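PDB 3EB7: insecticidal Delta-Endotoxin Cry8Ea1 from Bacillus Thuringiensis, which acts as an insecticidal toxin against larvae of the underground pest Holotrichia parallela, probably by forming pores in gut membranes as related three-domain Cry toxins do. Local coordinates for residues A[338-343]-A[437-442]; A[374-379]-A[407-412]; A[111-116]-A[168-173]. All blocks are in the same frame, centred on the assembly; numbering follows the deposited sequence.

Contact 1 of 3, residues A[338-343]-A[437-442]; sequences GFDVYK and ADRTNT
A partly buried salt bridge between Arg439 and Asp340 joins the first residue of strand 340-352 to the loop that, as in other three-domain Cry toxins, probably leads into the C-terminal domain. Arg439 stands in this loop, between strands 427-434 and 442-443, and its chain is extended from CG to NE (chi2 -171°), which gives it the length to reach across. It grips side-on, with two nitrogens converging on one oxygen: Arg439 NH2 lies 2.7 Å from Asp340 OD1, with an N-H...O angle of 154°, and Arg439 NE lies 3.0 Å from the same OD1. The oxygen sits in the guanidinium plane, where both N-H groups point. It is met differently by the two donors, NH2 arriving almost straight on down the C-O bond and NE from above the carboxylate; the two flat groups are turned 42° apart. Gly338 O covers one guanidinium face, 3.7 Å from Arg439 CZ, and Gly338 CA comes within 3.5 Å of Arg439 NH1. Glycine suits this place because its phi is positive. Behind Arg439 the loop is braced by an Asx motif: Asp438 OD1 accepts from Asn441 N at 3.0 Å, while Asp438 OD2 takes Thr442 N. Lys455 pairs with that carboxylate as well. Asp340 has further partners, Arg415 at OD1 and the hydroxyl of Tyr412 at OD2. A carboxylate so surrounded by donors, two of them arginines, would be expected to remain ionised; the arginines and the Tyr412 hydroxyl probably offset the cost of burying its charge, so that the interdomain loop is held by electrostatics as well as by shape.

Contact 2 of 3, residues A[374-379]-A[407-412]; sequences KYKTTF and PNYEAY
Lys376, in an edge strand of a four-stranded antiparallel sheet in the beta-prism domain, lies over the ring of Tyr409 in the short helix 408-411. The lysine leaves its strand toward the helix and then bends at chi3 and chi4 near its end (chi3 -60°), which lays CD and NZ over one and the same face of the tyrosine. Lys376 CD makes a CH-pi contact, 3.7 Å from the centre of the Tyr409 ring and 3.5 Å from Tyr409 CG. Farther along, Lys376 NZ is 4.6 Å from the centre of the Tyr409 ring, only 16° off the ring normal, a cation-pi interaction in which the ammonium faces the pi cloud. Tyr409 CG is wedged between its own backbone N and carbonyl carbon (chi1 59°), and in this rotamer the ring's other face rests on Pro407 CB, leaving the phenol sandwiched between proline and lysine. Pro407 stands at the N-cap, and its backbone O takes both Glu410 N and Ala411 N; its lack of an N-H costs nothing there, since the first N-H groups of a helix have no partner within it. A second, looser link runs through a water that donates to Tyr412 OH at 2.9 Å and receives a weak bond from Lys374 NZ. A long, flexible lysine is well suited to this surface position, since its methylenes can pack on an aromatic face while its charge stays near the surface. The arrangement is a lysine-tyrosine cation-pi pair joined to a CH-pi contact, here fastening a helical turn beside the outermost strand of a Greek-key sheet.

Contact 3 of 3, residues A[111-116]-A[168-173]; sequences ILDSLF and YNRQMS
Asp113 reaches from helix 99-119 to meet Arg170 of helix 161-191. From CB the side chain sets out toward the other helix, CG lying anti to the backbone N (chi1 175°). CG comes next, 3.3 Å from Arg170 NH2, at the edge of the guanidinium. The two oxygens then divide the work: Asp113 OD1 accepts from Arg170 NH2 at 2.6 Å, while Asp113 OD2 accepts from Arg170 NH1 at 3.0 Å. This is an end-on, two-pronged salt bridge on the syn sides of the carboxylate, although the planes are twisted 43° apart and NH2 stands somewhat out of the carboxylate plane. OD2 has another donor, His143 NE2. Aspartate suits the buried end because its two oxygens can meet both arginine nitrogens and His143, which satisfies a buried carboxylate; arginine, bent at chi2 and chi3, spans the remaining distance from a more exposed position. The Asp113 side chain also touches Leu147 of helix 133-153. The pair thus bridges two helices of the N-terminal bundle, and His143 and Leu147 bring in helix 133-153, which packs against both of them.

In the fold
Along the chain, contact 3 comes first, in the helical N-terminal domain; the two contacts of the beta-prism region follow, contact 2 falling wholly within the sequence interval that contact 1 spans. Contacts 1 and 2 have centres 12 Å apart and touch, both reaching the sheet of strands 376-381, 357-369, 340-352 and 389-394, with the ring of Tyr342 packed on Tyr409 and Tyr412. Contact 3 lies on the opposite side of the chain's centre from the other two, its own centre about 37 Å from that of contact 1 and 41 Å from that of contact 2. The contacts thus join parts at three levels: helix to helix within the bundle, helix to sheet within the prism, and prism to the loop entering the C-terminal sandwich.

Contact 1 of 3, residues A[338-343]-A[437-442]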
loop_
_atom_site.group_PDB
_atom_site.type_symbol
_atom_site.label_atom_id
_atom_site.label_comp_id
_atom_site.label_asym_id
_atom_site.label_seq_id
_atom_site.Cartn_x
_atom_site.Cartn_y
_atom_site.Cartn_z
ATOM N N GLY A 338 0.131 -17.410 12.230
ATOM C CA GLY A 338 1.011 -17.678 11.112
ATOM C C GLY A 338 0.352 -17.795 9.754
ATOM O O GLY A 338 1.040 -17.918 8.758
ATOM N N PHE A 339 -0.977 -17.763 9.710
ATOM C CA PHE A 339 -1.734 -17.896 8.459
ATOM C C PHE A 339 -2.005 -16.564 7.750
ATOM O O PHE A 339 -2.573 -15.614 8.334
ATOM C CB PHE A 339 -3.108 -18.559 8.712
ATOM C CG PHE A 339 -3.083 -20.079 8.728
ATOM C CD1 PHE A 339 -3.294 -20.773 9.915
ATOM C CD2 PHE A 339 -2.885 -20.805 7.552
ATOM C CE1 PHE A 339 -3.278 -22.157 9.955
ATOM C CE2 PHE A 339 -2.885 -22.234 7.569
ATOM C CZ PHE A 339 -3.086 -22.902 8.785
ATOM N N ASP A 340 -1.627 -16.540 6.475
ATOM C CA ASP A 340 -2.072 -15.567 5.512
ATOM C C ASP A 340 -3.414 -16.024 4.945
ATOM O O ASP A 340 -3.461 -17.006 4.174
ATOM C CB ASP A 340 -1.056 -15.475 4.361
ATOM C CG ASP A 340 0.186 -14.636 4.725
ATOM O OD1 ASP A 340 0.274 -14.066 5.828
ATOM O OD2 ASP A 340 1.113 -14.568 3.906
ATOM N N VAL A 341 -4.494 -15.348 5.347
ATOM C CA VAL A 341 -5.772 -15.495 4.686
ATOM C C VAL A 341 -5.787 -14.634 3.404
ATOM O O VAL A 341 -5.886 -13.429 3.465
ATOM C CB VAL A 341 -6.909 -15.111 5.613
ATOM C CG1 VAL A 341 -8.233 -15.214 4.908
ATOM C CG2 VAL A 341 -6.895 -16.012 6.839
ATOM N N TYR A 342 -5.669 -15.276 2.247
ATOM C CA TYR A 342 -5.562 -14.557 0.980
ATOM C C TYR A 342 -6.895 -14.295 0.269
ATOM O O TYR A 342 -6.944 -13.526 -0.677
ATOM C CB TYR A 342 -4.541 -15.247 0.059
ATOM C CG TYR A 342 -4.838 -16.692 -0.227
ATOM C CD1 TYR A 342 -5.669 -17.060 -1.303
ATOM C CD2 TYR A 342 -4.313 -17.700 0.588
ATOM C CE1 TYR A 342 -5.986 -18.425 -1.545
ATOM C CE2 TYR A 342 -4.609 -19.054 0.346
ATOM C CZ TYR A 342 -5.430 -19.407 -0.721
ATOM O OH TYR A 342 -5.719 -20.741 -0.932
ATOM N N LYS A 343 -7.974 -14.922 0.725
ATOM C CA LYS A 343 -9.279 -14.724 0.098
ATOM C C LYS A 343 -10.366 -15.030 1.084
ATOM O O LYS A 343 -10.266 -15.975 1.854
ATOM C CB LYS A 343 -9.448 -15.614 -1.134
ATOM C CG LYS A 343 -10.865 -15.552 -1.743
ATOM C CD LYS A 343 -10.870 -16.002 -3.185
ATOM C CE LYS A 343 -11.588 -17.277 -3.400
ATOM N NZ LYS A 343 -12.868 -17.060 -4.110
ATOM N N ALA A 437 4.828 -6.685 3.093
ATOM C CA ALA A 437 5.100 -6.471 4.489
ATOM C C ALA A 437 5.253 -7.828 5.201
ATOM O O ALA A 437 4.287 -8.504 5.504
ATOM C CB ALA A 437 3.977 -5.643 5.082
ATOM N N ASP A 438 6.487 -8.215 5.468
ATOM C CA ASP A 438 6.762 -9.566 5.902
ATOM C C ASP A 438 6.413 -9.781 7.373
ATOM O O ASP A 438 6.163 -8.838 8.104
ATOM C CB ASP A 438 8.217 -9.990 5.536
ATOM C CG ASP A 438 9.301 -9.317 6.403
ATOM O OD1 ASP A 438 9.016 -8.563 7.368
ATOM O OD2 ASP A 438 10.486 -9.563 6.108
ATOM N N ARG A 439 6.425 -11.043 7.773
ATOM C CA ARG A 439 6.089 -11.496 9.111
ATOM C C ARG A 439 7.259 -11.544 10.085
ATOM O O ARG A 439 7.060 -11.673 11.295
ATOM C CB ARG A 439 5.508 -12.905 9.000
ATOM C CG ARG A 439 4.195 -12.953 8.252
ATOM C CD ARG A 439 3.607 -14.368 8.392
ATOM N NE ARG A 439 2.215 -14.268 8.048
ATOM C CZ ARG A 439 1.225 -14.194 8.917
ATOM N NH1 ARG A 439 1.466 -14.295 10.213
ATOM N NH2 ARG A 439 -0.016 -14.042 8.465
ATOM N N THR A 440 8.468 -11.428 9.557
ATOM C CA THR A 440 9.685 -11.823 10.268
ATOM C C THR A 440 10.704 -10.697 10.422
ATOM O O THR A 440 11.741 -10.888 11.104
ATOM C CB THR A 440 10.410 -12.981 9.482
ATOM O OG1 THR A 440 10.459 -12.635 8.094
ATOM C CG2 THR A 440 9.675 -14.350 9.624
ATOM N N ASN A 441 10.458 -9.547 9.775
ATOM C CA ASN A 441 11.501 -8.504 9.687
ATOM C C ASN A 441 12.896 -9.080 9.322
ATOM O O ASN A 441 13.887 -8.937 10.066
ATOM C CB ASN A 441 11.575 -7.688 10.982
ATOM C CG ASN A 441 10.342 -6.855 11.219
ATOM O OD1 ASN A 441 9.742 -6.334 10.273
ATOM N ND2 ASN A 441 9.953 -6.717 12.489
ATOM N N THR A 442 12.950 -9.739 8.173
ATOM C CA THR A 442 14.157 -10.367 7.666
ATOM C C THR A 442 15.120 -9.294 7.218
ATOM O O THR A 442 14.716 -8.341 6.571
ATOM C CB THR A 442 13.833 -11.314 6.479
ATOM O OG1 THR A 442 12.962 -12.347 6.940
ATOM C CG2 THR A 442 15.090 -11.978 5.880
#

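Contact 2 of 3, residues A[374-379]-A[407-412]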
loop_
_atom_site.group_PDB
_atom_site.type_symbol
_atom_site.label_atom_id
_atom_site.label_comp_id
_atom_site.label_asym_id
_atom_site.label_seq_id
_atom_site.Cartn_x
_atom_site.Cartn_y
_atom_site.Cartn_z
ATOM N N LYS A 374 4.157 -23.326 3.193
ATOM C CA LYS A 374 3.172 -23.358 2.092
ATOM C C LYS A 374 1.981 -24.339 2.301
ATOM O O LYS A 374 1.313 -24.768 1.351
ATOM C CB LYS A 374 3.869 -23.630 0.748
ATOM C CG LYS A 374 5.027 -22.693 0.419
ATOM C CD LYS A 374 4.709 -21.172 0.534
ATOM C CE LYS A 374 6.012 -20.356 0.245
ATOM N NZ LYS A 374 6.048 -18.919 0.748
ATOM N N TYR A 375 1.725 -24.696 3.548
ATOM C CA TYR A 375 0.581 -25.504 3.878
ATOM C C TYR A 375 -0.730 -24.681 3.768
ATOM O O TYR A 375 -0.859 -23.621 4.367
ATOM C CB TYR A 375 0.763 -26.147 5.253
ATOM C CG TYR A 375 -0.465 -26.885 5.690
ATOM C CD1 TYR A 375 -0.771 -28.139 5.162
ATOM C CD2 TYR A 375 -1.350 -26.310 6.614
ATOM C CE1 TYR A 375 -1.929 -28.805 5.533
ATOM C CE2 TYR A 375 -2.495 -26.964 6.999
ATOM C CZ TYR A 375 -2.777 -28.214 6.455
ATOM O OH TYR A 375 -3.916 -28.855 6.827
ATOM N N LYS A 376 -1.682 -25.199 2.981
ATOM C CA LYS A 376 -2.965 -24.547 2.696
ATOM C C LYS A 376 -4.136 -25.194 3.417
ATOM O O LYS A 376 -4.193 -26.416 3.592
ATOM C CB LYS A 376 -3.251 -24.585 1.195
ATOM C CG LYS A 376 -2.237 -23.838 0.343
ATOM C CD LYS A 376 -2.614 -23.922 -1.137
ATOM C CE LYS A 376 -2.666 -25.372 -1.608
ATOM N NZ LYS A 376 -1.308 -26.034 -1.575
ATOM N N THR A 377 -5.073 -24.366 3.853
ATOM C CA THR A 377 -6.307 -24.842 4.477
ATOM C C THR A 377 -7.461 -23.845 4.264
ATOM O O THR A 377 -7.235 -22.684 3.893
ATOM C CB THR A 377 -6.095 -25.188 5.985
ATOM O OG1 THR A 377 -7.102 -26.128 6.412
ATOM C CG2 THR A 377 -6.172 -23.948 6.857
ATOM N N THR A 378 -8.690 -24.322 4.440
ATOM C CA THR A 378 -9.891 -23.476 4.438
ATOM C C THR A 378 -10.486 -23.422 5.830
ATOM O O THR A 378 -10.516 -24.423 6.533
ATOM C CB THR A 378 -10.975 -24.024 3.481
ATOM O OG1 THR A 378 -10.371 -24.316 2.224
ATOM C CG2 THR A 378 -12.079 -23.031 3.225
ATOM N N PHE A 379 -10.964 -22.248 6.219
ATOM C CA PHE A 379 -11.748 -22.097 7.447
ATOM C C PHE A 379 -13.112 -21.644 7.009
ATOM O O PHE A 379 -13.236 -20.711 6.236
ATOM C CB PHE A 379 -11.108 -21.049 8.374
ATOM C CG PHE A 379 -9.687 -21.396 8.788
ATOM C CD1 PHE A 379 -8.602 -20.733 8.225
ATOM C CD2 PHE A 379 -9.445 -22.408 9.736
ATOM C CE1 PHE A 379 -7.288 -21.051 8.608
ATOM C CE2 PHE A 379 -8.151 -22.747 10.132
ATOM C CZ PHE A 379 -7.061 -22.058 9.573
ATOM N N PRO A 407 -1.619 -19.821 -9.397
ATOM C CA PRO A 407 -2.707 -19.858 -8.452
ATOM C C PRO A 407 -2.661 -18.665 -7.482
ATOM O O PRO A 407 -1.595 -18.103 -7.212
ATOM C CB PRO A 407 -2.521 -21.195 -7.737
ATOM C CG PRO A 407 -1.184 -21.631 -8.069
ATOM C CD PRO A 407 -0.821 -21.056 -9.369
ATOM N N ASN A 408 -3.846 -18.267 -7.032
ATOM C CA ASN A 408 -3.975 -17.151 -6.111
ATOM C C ASN A 408 -3.191 -17.338 -4.802
ATOM O O ASN A 408 -2.702 -16.356 -4.250
ATOM C CB ASN A 408 -5.449 -16.775 -5.891
ATOM C CG ASN A 408 -6.303 -17.907 -5.315
ATOM O OD1 ASN A 408 -5.854 -19.046 -5.118
ATOM N ND2 ASN A 408 -7.547 -17.575 -5.008
ATOM N N TYR A 409 -3.028 -18.589 -4.344
ATOM C CA TYR A 409 -2.221 -18.884 -3.132
ATOM C C TYR A 409 -0.710 -18.663 -3.294
ATOM O O TYR A 409 0.052 -18.708 -2.282
ATOM C CB TYR A 409 -2.488 -20.277 -2.578
ATOM C CG TYR A 409 -2.206 -21.391 -3.531
ATOM C CD1 TYR A 409 -0.907 -21.819 -3.756
ATOM C CD2 TYR A 409 -3.256 -22.044 -4.200
ATOM C CE1 TYR A 409 -0.639 -22.880 -4.657
ATOM C CE2 TYR A 409 -3.008 -23.117 -5.114
ATOM C CZ TYR A 409 -1.700 -23.511 -5.328
ATOM O OH TYR A 409 -1.418 -24.532 -6.210
ATOM N N GLU A 410 -0.271 -18.472 -4.546
ATOM C CA GLU A 410 1.083 -17.989 -4.835
ATOM C C GLU A 410 1.154 -16.486 -5.119
ATOM O O GLU A 410 2.089 -15.846 -4.687
ATOM C CB GLU A 410 1.749 -18.794 -5.964
ATOM C CG GLU A 410 1.780 -20.312 -5.643
ATOM C CD GLU A 410 2.559 -21.176 -6.663
ATOM O OE1 GLU A 410 3.346 -22.061 -6.201
ATOM O OE2 GLU A 410 2.401 -20.977 -7.907
ATOM N N ALA A 411 0.152 -15.906 -5.778
ATOM C CA ALA A 411 0.248 -14.520 -6.233
ATOM C C ALA A 411 -0.625 -13.478 -5.479
ATOM O O ALA A 411 -0.749 -12.328 -5.912
ATOM C CB ALA A 411 -0.016 -14.466 -7.707
ATOM N N TYR A 412 -1.203 -13.862 -4.349
ATOM C CA TYR A 412 -2.079 -12.982 -3.605
ATOM C C TYR A 412 -1.360 -11.671 -3.205
ATOM O O TYR A 412 -0.169 -11.680 -2.911
ATOM C CB TYR A 412 -2.680 -13.699 -2.380
ATOM C CG TYR A 412 -1.700 -14.215 -1.361
ATOM C CD1 TYR A 412 -1.366 -13.441 -0.236
ATOM C CD2 TYR A 412 -1.112 -15.504 -1.492
ATOM C CE1 TYR A 412 -0.481 -13.911 0.732
ATOM C CE2 TYR A 412 -0.199 -15.982 -0.524
ATOM C CZ TYR A 412 0.097 -15.178 0.586
ATOM O OH TYR A 412 0.987 -15.632 1.561
HETATM O O HOH W 1 2.929 -17.748 1.098
#

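Contact 3 of 3, residues A[111-116]-A[168-173]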
loop_
_atom_site.group_PDB
_atom_site.type_symbol
_atom_site.label_atom_id
_atom_site.label_comp_id
_atom_site.label_asym_id
_atom_site.label_seq_id
_atom_site.Cartn_x
_atom_site.Cartn_y
_atom_site.Cartn_z
ATOM N N ILE A 111 13.145 10.776 -27.238
ATOM C CA ILE A 111 11.778 10.977 -27.749
ATOM C C ILE A 111 10.755 10.717 -26.646
ATOM O O ILE A 111 9.790 11.460 -26.514
ATOM C CB ILE A 111 11.476 10.111 -29.025
ATOM C CG1 ILE A 111 12.145 10.735 -30.273
ATOM C CG2 ILE A 111 9.954 9.873 -29.203
ATOM C CD1 ILE A 111 12.438 9.746 -31.386
ATOM N N LEU A 112 10.960 9.679 -25.839
ATOM C CA LEU A 112 10.025 9.416 -24.732
ATOM C C LEU A 112 10.039 10.535 -23.716
ATOM O O LEU A 112 8.991 11.067 -23.366
ATOM C CB LEU A 112 10.261 8.057 -24.073
ATOM C CG LEU A 112 9.688 6.925 -24.919
ATOM C CD1 LEU A 112 10.207 5.625 -24.400
ATOM C CD2 LEU A 112 8.125 6.959 -24.964
ATOM N N ASP A 113 11.231 10.935 -23.298
ATOM C CA ASP A 113 11.381 11.951 -22.258
ATOM C C ASP A 113 10.695 13.234 -22.739
ATOM O O ASP A 113 9.906 13.868 -22.038
ATOM C CB ASP A 113 12.872 12.144 -21.927
ATOM C CG ASP A 113 13.118 13.279 -20.949
ATOM O OD1 ASP A 113 13.894 14.194 -21.260
ATOM O OD2 ASP A 113 12.516 13.284 -19.867
ATOM N N SER A 114 10.947 13.573 -23.978
ATOM C CA SER A 114 10.350 14.764 -24.564
ATOM C C SER A 114 8.818 14.724 -24.581
ATOM O O SER A 114 8.179 15.725 -24.309
ATOM C CB SER A 114 10.918 15.005 -25.959
ATOM O OG SER A 114 9.918 15.537 -26.798
ATOM N N LEU A 115 8.249 13.555 -24.869
ATOM C CA LEU A 115 6.794 13.341 -24.893
ATOM C C LEU A 115 6.190 13.416 -23.475
ATOM O O LEU A 115 5.136 14.041 -23.236
ATOM C CB LEU A 115 6.522 11.964 -25.523
ATOM C CG LEU A 115 6.118 11.676 -26.990
ATOM C CD1 LEU A 115 6.135 12.843 -27.929
ATOM C CD2 LEU A 115 6.877 10.497 -27.556
ATOM N N PHE A 116 6.878 12.805 -22.517
ATOM C CA PHE A 116 6.475 12.901 -21.129
ATOM C C PHE A 116 6.401 14.337 -20.689
ATOM O O PHE A 116 5.380 14.755 -20.170
ATOM C CB PHE A 116 7.391 12.083 -20.229
ATOM C CG PHE A 116 7.036 10.651 -20.186
ATOM C CD1 PHE A 116 7.921 9.690 -20.650
ATOM C CD2 PHE A 116 5.787 10.246 -19.682
ATOM C CE1 PHE A 116 7.577 8.328 -20.601
ATOM C CE2 PHE A 116 5.431 8.907 -19.621
ATOM C CZ PHE A 116 6.316 7.937 -20.086
ATOM N N TYR A 168 19.459 13.276 -13.907
ATOM C CA TYR A 168 19.386 12.937 -12.500
ATOM C C TYR A 168 18.758 14.056 -11.648
ATOM O O TYR A 168 17.927 13.790 -10.787
ATOM C CB TYR A 168 20.750 12.535 -11.950
ATOM C CG TYR A 168 20.637 12.109 -10.503
ATOM C CD1 TYR A 168 21.013 12.973 -9.462
ATOM C CD2 TYR A 168 20.088 10.862 -10.170
ATOM C CE1 TYR A 168 20.893 12.588 -8.137
ATOM C CE2 TYR A 168 19.946 10.482 -8.871
ATOM C CZ TYR A 168 20.355 11.354 -7.846
ATOM O OH TYR A 168 20.227 10.948 -6.533
ATOM N N ASN A 169 19.130 15.304 -11.904
ATOM C CA ASN A 169 18.528 16.400 -11.188
ATOM C C ASN A 169 17.068 16.560 -11.538
ATOM O O ASN A 169 16.271 16.896 -10.704
ATOM C CB ASN A 169 19.319 17.716 -11.425
ATOM C CG ASN A 169 20.722 17.677 -10.782
ATOM O OD1 ASN A 169 20.905 17.090 -9.724
ATOM N ND2 ASN A 169 21.707 18.268 -11.441
ATOM N N ARG A 170 16.705 16.327 -12.785
ATOM C CA ARG A 170 15.289 16.389 -13.137
ATOM C C ARG A 170 14.522 15.247 -12.469
ATOM O O ARG A 170 13.410 15.441 -11.994
ATOM C CB ARG A 170 15.107 16.383 -14.650
ATOM C CG ARG A 170 13.740 16.930 -15.115
ATOM C CD ARG A 170 13.907 17.667 -16.464
ATOM N NE ARG A 170 14.677 16.880 -17.417
ATOM C CZ ARG A 170 14.124 16.003 -18.260
ATOM N NH1 ARG A 170 12.803 15.809 -18.268
ATOM N NH2 ARG A 170 14.890 15.324 -19.108
ATOM N N GLN A 171 15.112 14.054 -12.433
ATOM C CA GLN A 171 14.455 12.927 -11.799
ATOM C C GLN A 171 14.181 13.251 -10.322
ATOM O O GLN A 171 13.092 12.953 -9.826
ATOM C CB GLN A 171 15.241 11.631 -11.975
ATOM C CG GLN A 171 14.476 10.380 -11.488
ATOM C CD GLN A 171 15.345 9.173 -11.258
ATOM O OE1 GLN A 171 16.444 9.267 -10.709
ATOM N NE2 GLN A 171 14.852 8.026 -11.650
ATOM N N MET A 172 15.130 13.868 -9.615
ATOM C CA MET A 172 14.904 14.258 -8.207
ATOM C C MET A 172 13.816 15.300 -8.079
ATOM O O MET A 172 12.980 15.241 -7.188
ATOM C CB MET A 172 16.175 14.809 -7.581
ATOM C CG MET A 172 17.275 13.797 -7.451
ATOM S SD MET A 172 18.474 14.481 -6.306
ATOM C CE MET A 172 19.069 15.923 -7.230
ATOM N N SER A 173 13.831 16.264 -8.983
ATOM C CA SER A 173 12.812 17.282 -8.952
ATOM C C SER A 173 11.429 16.664 -9.236
ATOM O O SER A 173 10.411 17.093 -8.694
ATOM C CB SER A 173 13.160 18.393 -9.948
ATOM O OG SER A 173 12.023 19.216 -10.207
#